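Local coordinates for protein tryparedoxin (Crithidia fasciculata, PDB 1O8X) that probably works as a thioredoxin-like oxidoreductase, exchanging disulfides and passing electrons on in the trypanosomatid defence against oxidative stress, at residues A[46-57]-A[131-142]. The protein carries 1 engineered substitution. Residues are numbered along the deposited sequence; the frame is centred on the assembly and turned at random.
Sequences FTPQLIEFYDKF and LVKDPEGEQFPW
Helix 41-57 of the thioredoxin fold, which begins at the redox motif with its engineered Ala43, packs its Phe53 against Leu131 of the C-terminal segment 131-142. Leu131 enters the helix surface as a knob among Phe46, Gln49, Leu50 and Phe53. Its CD1 lies off-centre over one face of the Phe53 ring, 4.3 Å from the centroid, and 3.7 Å from Leu50 CD1. Phe53, its CG swung opposite the backbone N (chi1 -168°), sends its ring into the loop: CD1 comes edge-on to Pro135 O at 3.3 Å, CE1 to Gly137 CA at 3.6 Å, and the far end reaches Phe140 and Trp142. The Trp142 six-membered ring is turned 45° from that of Phe53. Within the loop, Asp134 OD2 accepts Trp142 NE1 through its anti lone pair and also Gln139 N, which helps hold the indole in its rotation. Toward solvent, Lys56 NZ donates to the syn lone pair of Glu136 OE2, 2.9 Å away, and to Glu52 OE2, met from the anti side and tilted 26° out of the carboxylate plane; one water bridges Lys56 NZ to Pro135 O. Phe140 continues inward onto Leu30 and Phe32 of strand 30-36. Such a sheet-flanking helix is typical of thioredoxin-like domains.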
ATOM      1  N   PHE A  46      12.981   5.122  -1.290  1.00 12.88           N
ATOM      2  CA  PHE A  46      11.854   4.740  -2.138  1.00 12.61           C
ATOM      3  C   PHE A  46      10.583   5.531  -1.821  1.00 12.30           C
ATOM      4  O   PHE A  46       9.871   5.974  -2.734  1.00 12.89           O
ATOM      5  CB  PHE A  46      11.554   3.235  -2.064  1.00 12.99           C
ATOM      6  CG  PHE A  46      10.366   2.844  -2.878  1.00 11.81           C
ATOM      7  CD1 PHE A  46      10.442   2.890  -4.257  1.00 13.17           C
ATOM      8  CD2 PHE A  46       9.157   2.500  -2.277  1.00 13.12           C
ATOM      9  CE1 PHE A  46       9.323   2.564  -5.036  1.00 13.01           C
ATOM     10  CE2 PHE A  46       8.045   2.165  -3.056  1.00 13.56           C
ATOM     11  CZ  PHE A  46       8.141   2.202  -4.435  1.00 13.29           C
ATOM     12  N   THR A  47      10.294   5.713  -0.535  1.00 13.23           N
ATOM     13  CA  THR A  47       9.043   6.337  -0.135  1.00 14.02           C
ATOM     14  C   THR A  47       8.790   7.703  -0.793  1.00 13.63           C
ATOM     15  O   THR A  47       7.686   7.926  -1.271  1.00 13.53           O
ATOM     16  CB  THR A  47       8.879   6.367   1.394  1.00 14.57           C
ATOM     17  OG1 THR A  47       8.939   5.032   1.893  1.00 15.54           O
ATOM     18  CG2 THR A  47       7.466   6.830   1.771  1.00 15.62           C
ATOM     19  N   PRO A  48       9.770   8.616  -0.854  1.00 13.76           N
ATOM     20  CA  PRO A  48       9.534   9.901  -1.542  1.00 13.80           C
ATOM     21  C   PRO A  48       9.196   9.760  -3.031  1.00 13.34           C
ATOM     22  O   PRO A  48       8.426  10.555  -3.552  1.00 13.53           O
ATOM     23  CB  PRO A  48      10.858  10.663  -1.341  1.00 14.36           C
ATOM     24  CG  PRO A  48      11.490  10.002  -0.185  1.00 16.01           C
ATOM     25  CD  PRO A  48      11.117   8.575  -0.255  1.00 14.80           C
ATOM     26  N   GLN A  49       9.755   8.754  -3.700  1.00 12.47           N
ATOM     27  CA  GLN A  49       9.424   8.503  -5.104  1.00 12.58           C
ATOM     28  C   GLN A  49       7.969   8.023  -5.235  1.00 12.00           C
ATOM     29  O   GLN A  49       7.255   8.414  -6.159  1.00 12.72           O
ATOM     30  CB  GLN A  49      10.405   7.509  -5.713  1.00 12.52           C
ATOM     31  CG  GLN A  49      11.845   8.043  -5.753  1.00 13.91           C
ATOM     32  CD  GLN A  49      12.826   6.982  -6.186  1.00 13.37           C
ATOM     33  OE1 GLN A  49      12.981   6.729  -7.381  1.00 15.46           O
ATOM     34  NE2 GLN A  49      13.488   6.346  -5.219  1.00 13.40           N
ATOM     35  N   LEU A  50       7.516   7.202  -4.288  1.00 11.88           N
ATOM     36  CA  LEU A  50       6.138   6.746  -4.283  1.00 12.04           C
ATOM     37  C   LEU A  50       5.212   7.923  -3.955  1.00 12.22           C
ATOM     38  O   LEU A  50       4.145   8.055  -4.569  1.00 12.41           O
ATOM     39  CB  LEU A  50       5.966   5.574  -3.310  1.00 11.93           C
ATOM     40  CG  LEU A  50       4.535   5.060  -3.153  1.00 11.58           C
ATOM     41  CD1 LEU A  50       3.925   4.603  -4.475  1.00 13.15           C
ATOM     42  CD2 LEU A  50       4.548   3.910  -2.163  1.00 12.91           C
ATOM     43  N   ILE A  51       5.622   8.807  -3.038  1.00 12.43           N
ATOM     44  CA  ILE A  51       4.792   9.972  -2.721  1.00 13.24           C
ATOM     45  C   ILE A  51       4.637  10.880  -3.948  1.00 13.49           C
ATOM     46  O   ILE A  51       3.537  11.345  -4.243  1.00 14.03           O
ATOM     47  CB  ILE A  51       5.370  10.763  -1.517  1.00 13.89           C
ATOM     48  CG1 ILE A  51       5.169   9.967  -0.230  1.00 14.48           C
ATOM     49  CG2 ILE A  51       4.704  12.137  -1.386  1.00 15.27           C
ATOM     50  CD1 ILE A  51       5.891  10.567   0.988  1.00 16.17           C
ATOM     51  N   GLU A  52       5.721  11.102  -4.688  1.00 13.47           N
ATOM     52  CA  GLU A  52       5.648  11.945  -5.882  1.00 14.47           C
ATOM     53  C   GLU A  52       4.702  11.336  -6.918  1.00 14.02           C
ATOM     54  O   GLU A  52       3.873  12.029  -7.508  1.00 15.08           O
ATOM     55  CB  GLU A  52       7.042  12.101  -6.480  1.00 15.71           C
ATOM     56  CG  GLU A  52       7.097  12.996  -7.706  1.00 18.56           C
ATOM     57  CD  GLU A  52       8.505  13.331  -8.158  1.00 23.23           C
ATOM     58  OE1 GLU A  52       9.494  13.052  -7.420  1.00 25.18           O
ATOM     59  OE2 GLU A  52       8.609  13.862  -9.279  1.00 23.78           O
ATOM     60  N   PHE A  53       4.827  10.039  -7.152  1.00 13.08           N
ATOM     61  CA  PHE A  53       3.945   9.343  -8.080  1.00 13.04           C
ATOM     62  C   PHE A  53       2.479   9.389  -7.636  1.00 13.08           C
ATOM     63  O   PHE A  53       1.570   9.665  -8.440  1.00 13.72           O
ATOM     64  CB  PHE A  53       4.429   7.909  -8.255  1.00 13.18           C
ATOM     65  CG  PHE A  53       3.766   7.195  -9.400  1.00 13.00           C
ATOM     66  CD1 PHE A  53       4.301   7.273 -10.686  1.00 15.00           C
ATOM     67  CD2 PHE A  53       2.596   6.466  -9.205  1.00 13.42           C
ATOM     68  CE1 PHE A  53       3.678   6.614 -11.758  1.00 15.54           C
ATOM     69  CE2 PHE A  53       1.969   5.819 -10.270  1.00 13.97           C
ATOM     70  CZ  PHE A  53       2.517   5.894 -11.539  1.00 14.87           C
ATOM     71  N   TYR A  54       2.250   9.157  -6.346  1.00 13.31           N
ATOM     72  CA  TYR A  54       0.911   9.210  -5.787  1.00 13.94           C
ATOM     73  C   TYR A  54       0.307  10.595  -5.972  1.00 14.69           C
ATOM     74  O   TYR A  54      -0.839  10.725  -6.412  1.00 14.71           O
ATOM     75  CB  TYR A  54       0.978   8.855  -4.305  1.00 14.03           C
ATOM     76  CG  TYR A  54      -0.324   8.853  -3.558  1.00 13.59           C
ATOM     77  CD1 TYR A  54      -1.132   7.721  -3.564  1.00 13.94           C
ATOM     78  CD2 TYR A  54      -0.745   9.969  -2.837  1.00 13.73           C
ATOM     79  CE1 TYR A  54      -2.326   7.695  -2.870  1.00 14.20           C
ATOM     80  CE2 TYR A  54      -1.931   9.949  -2.149  1.00 13.88           C
ATOM     81  CZ  TYR A  54      -2.724   8.817  -2.171  1.00 14.38           C
ATOM     82  OH  TYR A  54      -3.898   8.773  -1.486  1.00 16.20           O
ATOM     83  N   ASP A  55       1.072  11.633  -5.646  1.00 15.41           N
ATOM     84  CA  ASP A  55       0.527  12.982  -5.734  1.00 16.79           C
ATOM     85  C   ASP A  55       0.156  13.324  -7.178  1.00 16.75           C
ATOM     86  O   ASP A  55      -0.887  13.944  -7.423  1.00 17.84           O
ATOM     87  CB  ASP A  55       1.505  13.991  -5.133  1.00 18.30           C
ATOM     88  CG  ASP A  55       1.482  14.010  -3.605  1.00 20.83           C
ATOM     89  OD1 ASP A  55       0.566  13.440  -2.957  1.00 23.17           O
ATOM     90  OD2 ASP A  55       2.369  14.611  -2.966  1.00 24.29           O
ATOM     91  N   LYS A  56       0.993  12.907  -8.130  1.00 15.60           N
ATOM     92  CA  LYS A  56       0.749  13.185  -9.547  1.00 16.20           C
ATOM     93  C   LYS A  56      -0.461  12.432 -10.090  1.00 16.11           C
ATOM     94  O   LYS A  56      -1.226  12.970 -10.898  1.00 17.27           O
ATOM     95  CB  LYS A  56       1.958  12.777 -10.385  1.00 16.67           C
ATOM     96  CG  LYS A  56       3.149  13.713 -10.320  1.00 18.06           C
ATOM     97  CD  LYS A  56       4.320  13.157 -11.141  1.00 20.20           C
ATOM     98  CE  LYS A  56       5.559  14.044 -11.079  1.00 23.39           C
ATOM     99  NZ  LYS A  56       6.776  13.344 -11.602  1.00 25.07           N
ATOM    100  N   PHE A  57      -0.623  11.176  -9.677  1.00 15.59           N
ATOM    101  CA  PHE A  57      -1.452  10.225 -10.429  1.00 14.90           C
ATOM    102  C   PHE A  57      -2.548   9.487  -9.675  1.00 14.27           C
ATOM    103  O   PHE A  57      -3.337   8.793 -10.317  1.00 14.19           O
ATOM    104  CB  PHE A  57      -0.568   9.187 -11.151  1.00 14.69           C
ATOM    105  CG  PHE A  57       0.416   9.790 -12.119  1.00 15.50           C
ATOM    106  CD1 PHE A  57       1.770   9.524 -12.003  1.00 16.49           C
ATOM    107  CD2 PHE A  57      -0.008  10.628 -13.152  1.00 17.37           C
ATOM    108  CE1 PHE A  57       2.692  10.067 -12.883  1.00 16.91           C
ATOM    109  CE2 PHE A  57       0.906  11.183 -14.042  1.00 19.13           C
ATOM    110  CZ  PHE A  57       2.272  10.889 -13.910  1.00 18.50           C
ATOM    111  N   LEU A 131       8.211   1.181 -10.570  1.00 12.60           N
ATOM    112  CA  LEU A 131       7.897   2.592 -10.377  1.00 13.11           C
ATOM    113  C   LEU A 131       9.137   3.475 -10.484  1.00 13.74           C
ATOM    114  O   LEU A 131       9.078   4.557 -11.073  1.00 14.18           O
ATOM    115  CB  LEU A 131       7.166   2.792  -9.058  1.00 13.52           C
ATOM    116  CG  LEU A 131       6.679   4.192  -8.687  1.00 15.52           C
ATOM    117  CD1 LEU A 131       5.415   4.081  -7.839  1.00 17.60           C
ATOM    118  CD2 LEU A 131       7.715   4.974  -7.944  1.00 18.29           C
ATOM    119  N   VAL A 132      10.252   3.032  -9.903  1.00 14.40           N
ATOM    120  CA  VAL A 132      11.443   3.883  -9.892  1.00 15.82           C
ATOM    121  C   VAL A 132      11.999   4.100 -11.298  1.00 16.89           C
ATOM    122  O   VAL A 132      12.705   5.077 -11.537  1.00 19.15           O
ATOM    123  CB  VAL A 132      12.520   3.416  -8.892  1.00 16.42           C
ATOM    124  CG1 VAL A 132      11.974   3.366  -7.481  1.00 17.02           C
ATOM    125  CG2 VAL A 132      13.077   2.087  -9.296  1.00 17.84           C
ATOM    126  N   LYS A 133      11.650   3.220 -12.223  1.00 16.89           N
ATOM    127  CA  LYS A 133      12.102   3.345 -13.607  1.00 17.62           C
ATOM    128  C   LYS A 133      11.076   3.998 -14.519  1.00 17.15           C
ATOM    129  O   LYS A 133      11.378   4.288 -15.685  1.00 17.95           O
ATOM    130  CB  LYS A 133      12.433   1.973 -14.137  1.00 19.34           C
ATOM    131  CG  LYS A 133      13.625   1.395 -13.421  1.00 22.11           C
ATOM    132  CD  LYS A 133      14.109   0.135 -14.083  1.00 26.10           C
ATOM    133  CE  LYS A 133      14.746   0.406 -15.434  1.00 27.34           C
ATOM    134  NZ  LYS A 133      16.122   0.962 -15.311  1.00 28.70           N
ATOM    135  N   ASP A 134       9.879   4.237 -13.992  1.00 16.48           N
ATOM    136  CA  ASP A 134       8.803   4.788 -14.794  1.00 15.81           C
ATOM    137  C   ASP A 134       8.077   5.863 -14.008  1.00 15.77           C
ATOM    138  O   ASP A 134       6.898   5.704 -13.707  1.00 15.17           O
ATOM    139  CB  ASP A 134       7.893   3.635 -15.241  1.00 16.00           C
ATOM    140  CG  ASP A 134       6.752   4.071 -16.145  1.00 16.21           C
ATOM    141  OD1 ASP A 134       6.852   5.095 -16.873  1.00 17.00           O
ATOM    142  OD2 ASP A 134       5.711   3.370 -16.180  1.00 17.46           O
ATOM    143  N   PRO A 135       8.753   6.974 -13.671  1.00 15.97           N
ATOM    144  CA  PRO A 135       8.121   8.007 -12.837  1.00 16.85           C
ATOM    145  C   PRO A 135       6.894   8.656 -13.465  1.00 16.84           C
ATOM    146  O   PRO A 135       6.083   9.192 -12.719  1.00 17.57           O
ATOM    147  CB  PRO A 135       9.230   9.048 -12.639  1.00 17.23           C
ATOM    148  CG  PRO A 135      10.158   8.834 -13.775  1.00 17.63           C
ATOM    149  CD  PRO A 135      10.135   7.348 -14.040  1.00 16.45           C
ATOM    150  N   GLU A 136       6.752   8.620 -14.790  1.00 17.30           N
ATOM    151  CA  GLU A 136       5.572   9.217 -15.408  1.00 18.41           C
ATOM    152  C   GLU A 136       4.479   8.185 -15.664  1.00 17.90           C
ATOM    153  O   GLU A 136       3.436   8.512 -16.225  1.00 19.62           O
ATOM    154  CB  GLU A 136       5.937   9.986 -16.684  1.00 19.86           C
ATOM    155  CG  GLU A 136       6.792  11.231 -16.441  1.00 22.97           C
ATOM    156  CD  GLU A 136       6.284  12.103 -15.296  1.00 26.70           C
ATOM    157  OE1 GLU A 136       5.144  12.607 -15.393  1.00 29.35           O
ATOM    158  OE2 GLU A 136       7.016  12.276 -14.290  1.00 28.08           O
ATOM    159  N   GLY A 137       4.698   6.948 -15.215  1.00 17.06           N
ATOM    160  CA  GLY A 137       3.668   5.926 -15.293  1.00 16.23           C
ATOM    161  C   GLY A 137       3.227   5.580 -16.697  1.00 16.18           C
ATOM    162  O   GLY A 137       2.066   5.250 -16.904  1.00 16.52           O
ATOM    163  N   GLU A 138       4.159   5.617 -17.646  1.00 16.29           N
ATOM    164  CA  GLU A 138       3.843   5.308 -19.040  1.00 17.96           C
ATOM    165  C   GLU A 138       3.431   3.845 -19.183  1.00 17.78           C
ATOM    166  O   GLU A 138       2.674   3.481 -20.078  1.00 18.69           O
ATOM    167  CB  GLU A 138       5.044   5.663 -19.923  1.00 19.48           C
ATOM    168  CG  GLU A 138       5.246   7.167 -20.055  1.00 23.79           C
ATOM    169  CD  GLU A 138       6.354   7.559 -21.016  1.00 29.30           C
ATOM    170  OE1 GLU A 138       7.004   6.670 -21.617  1.00 32.35           O
ATOM    171  OE2 GLU A 138       6.571   8.777 -21.174  1.00 33.13           O
ATOM    172  N   GLN A 139       3.931   2.999 -18.288  1.00 17.44           N
ATOM    173  CA  GLN A 139       3.597   1.579 -18.315  1.00 17.34           C
ATOM    174  C   GLN A 139       2.745   1.137 -17.130  1.00 15.97           C
ATOM    175  O   GLN A 139       2.523  -0.073 -16.930  1.00 15.97           O
ATOM    176  CB  GLN A 139       4.857   0.713 -18.409  1.00 18.92           C
ATOM    177  CG  GLN A 139       5.654   0.935 -19.699  1.00 22.94           C
ATOM    178  CD  GLN A 139       4.814   0.811 -20.950  1.00 28.15           C
ATOM    179  OE1 GLN A 139       4.904   1.663 -21.845  1.00 31.93           O
ATOM    180  NE2 GLN A 139       3.997  -0.241 -21.027  1.00 29.95           N
ATOM    181  N   PHE A 140       2.264   2.103 -16.349  1.00 14.99           N
ATOM    182  CA  PHE A 140       1.343   1.803 -15.245  1.00 14.69           C
ATOM    183  C   PHE A 140       0.146   0.995 -15.775  1.00 14.98           C
ATOM    184  O   PHE A 140      -0.341   1.313 -16.865  1.00 15.75           O
ATOM    185  CB  PHE A 140       0.878   3.133 -14.645  1.00 15.14           C
ATOM    186  CG  PHE A 140      -0.188   3.009 -13.605  1.00 15.17           C
ATOM    187  CD1 PHE A 140       0.135   2.962 -12.254  1.00 16.04           C
ATOM    188  CD2 PHE A 140      -1.535   2.958 -13.983  1.00 17.09           C
ATOM    189  CE1 PHE A 140      -0.890   2.860 -11.297  1.00 17.74           C
ATOM    190  CE2 PHE A 140      -2.547   2.849 -13.042  1.00 17.73           C
ATOM    191  CZ  PHE A 140      -2.236   2.808 -11.710  1.00 18.32           C
ATOM    192  N   PRO A 141      -0.387   0.006 -15.046  1.00 14.04           N
ATOM    193  CA  PRO A 141       0.004  -0.400 -13.691  1.00 13.78           C
ATOM    194  C   PRO A 141       1.036  -1.532 -13.625  1.00 13.54           C
ATOM    195  O   PRO A 141       1.043  -2.266 -12.635  1.00 14.04           O
ATOM    196  CB  PRO A 141      -1.328  -0.895 -13.105  1.00 14.51           C
ATOM    197  CG  PRO A 141      -1.989  -1.534 -14.289  1.00 14.37           C
ATOM    198  CD  PRO A 141      -1.584  -0.728 -15.500  1.00 14.23           C
ATOM    199  N   TRP A 142       1.892  -1.655 -14.643  1.00 13.55           N
ATOM    200  CA  TRP A 142       3.046  -2.578 -14.600  1.00 13.65           C
ATOM    201  C   TRP A 142       2.583  -4.019 -14.420  1.00 13.43           C
ATOM    202  O   TRP A 142       3.066  -4.748 -13.569  1.00 12.83           O
ATOM    203  CB  TRP A 142       4.057  -2.166 -13.518  1.00 13.80           C
ATOM    204  CG  TRP A 142       4.409  -0.701 -13.598  1.00 13.52           C
ATOM    205  CD1 TRP A 142       5.056  -0.063 -14.625  1.00 15.01           C
ATOM    206  CD2 TRP A 142       4.103   0.312 -12.634  1.00 12.72           C
ATOM    207  NE1 TRP A 142       5.182   1.279 -14.350  1.00 14.90           N
ATOM    208  CE2 TRP A 142       4.600   1.544 -13.138  1.00 13.91           C
ATOM    209  CE3 TRP A 142       3.453   0.311 -11.392  1.00 13.96           C
ATOM    210  CZ2 TRP A 142       4.485   2.748 -12.429  1.00 14.04           C
ATOM    211  CZ3 TRP A 142       3.334   1.504 -10.692  1.00 14.96           C
ATOM    212  CH2 TRP A 142       3.848   2.709 -11.213  1.00 15.85           C
TER
HETATM  213  O   HOH W   1       6.590  10.487 -10.369  1.00 19.26           O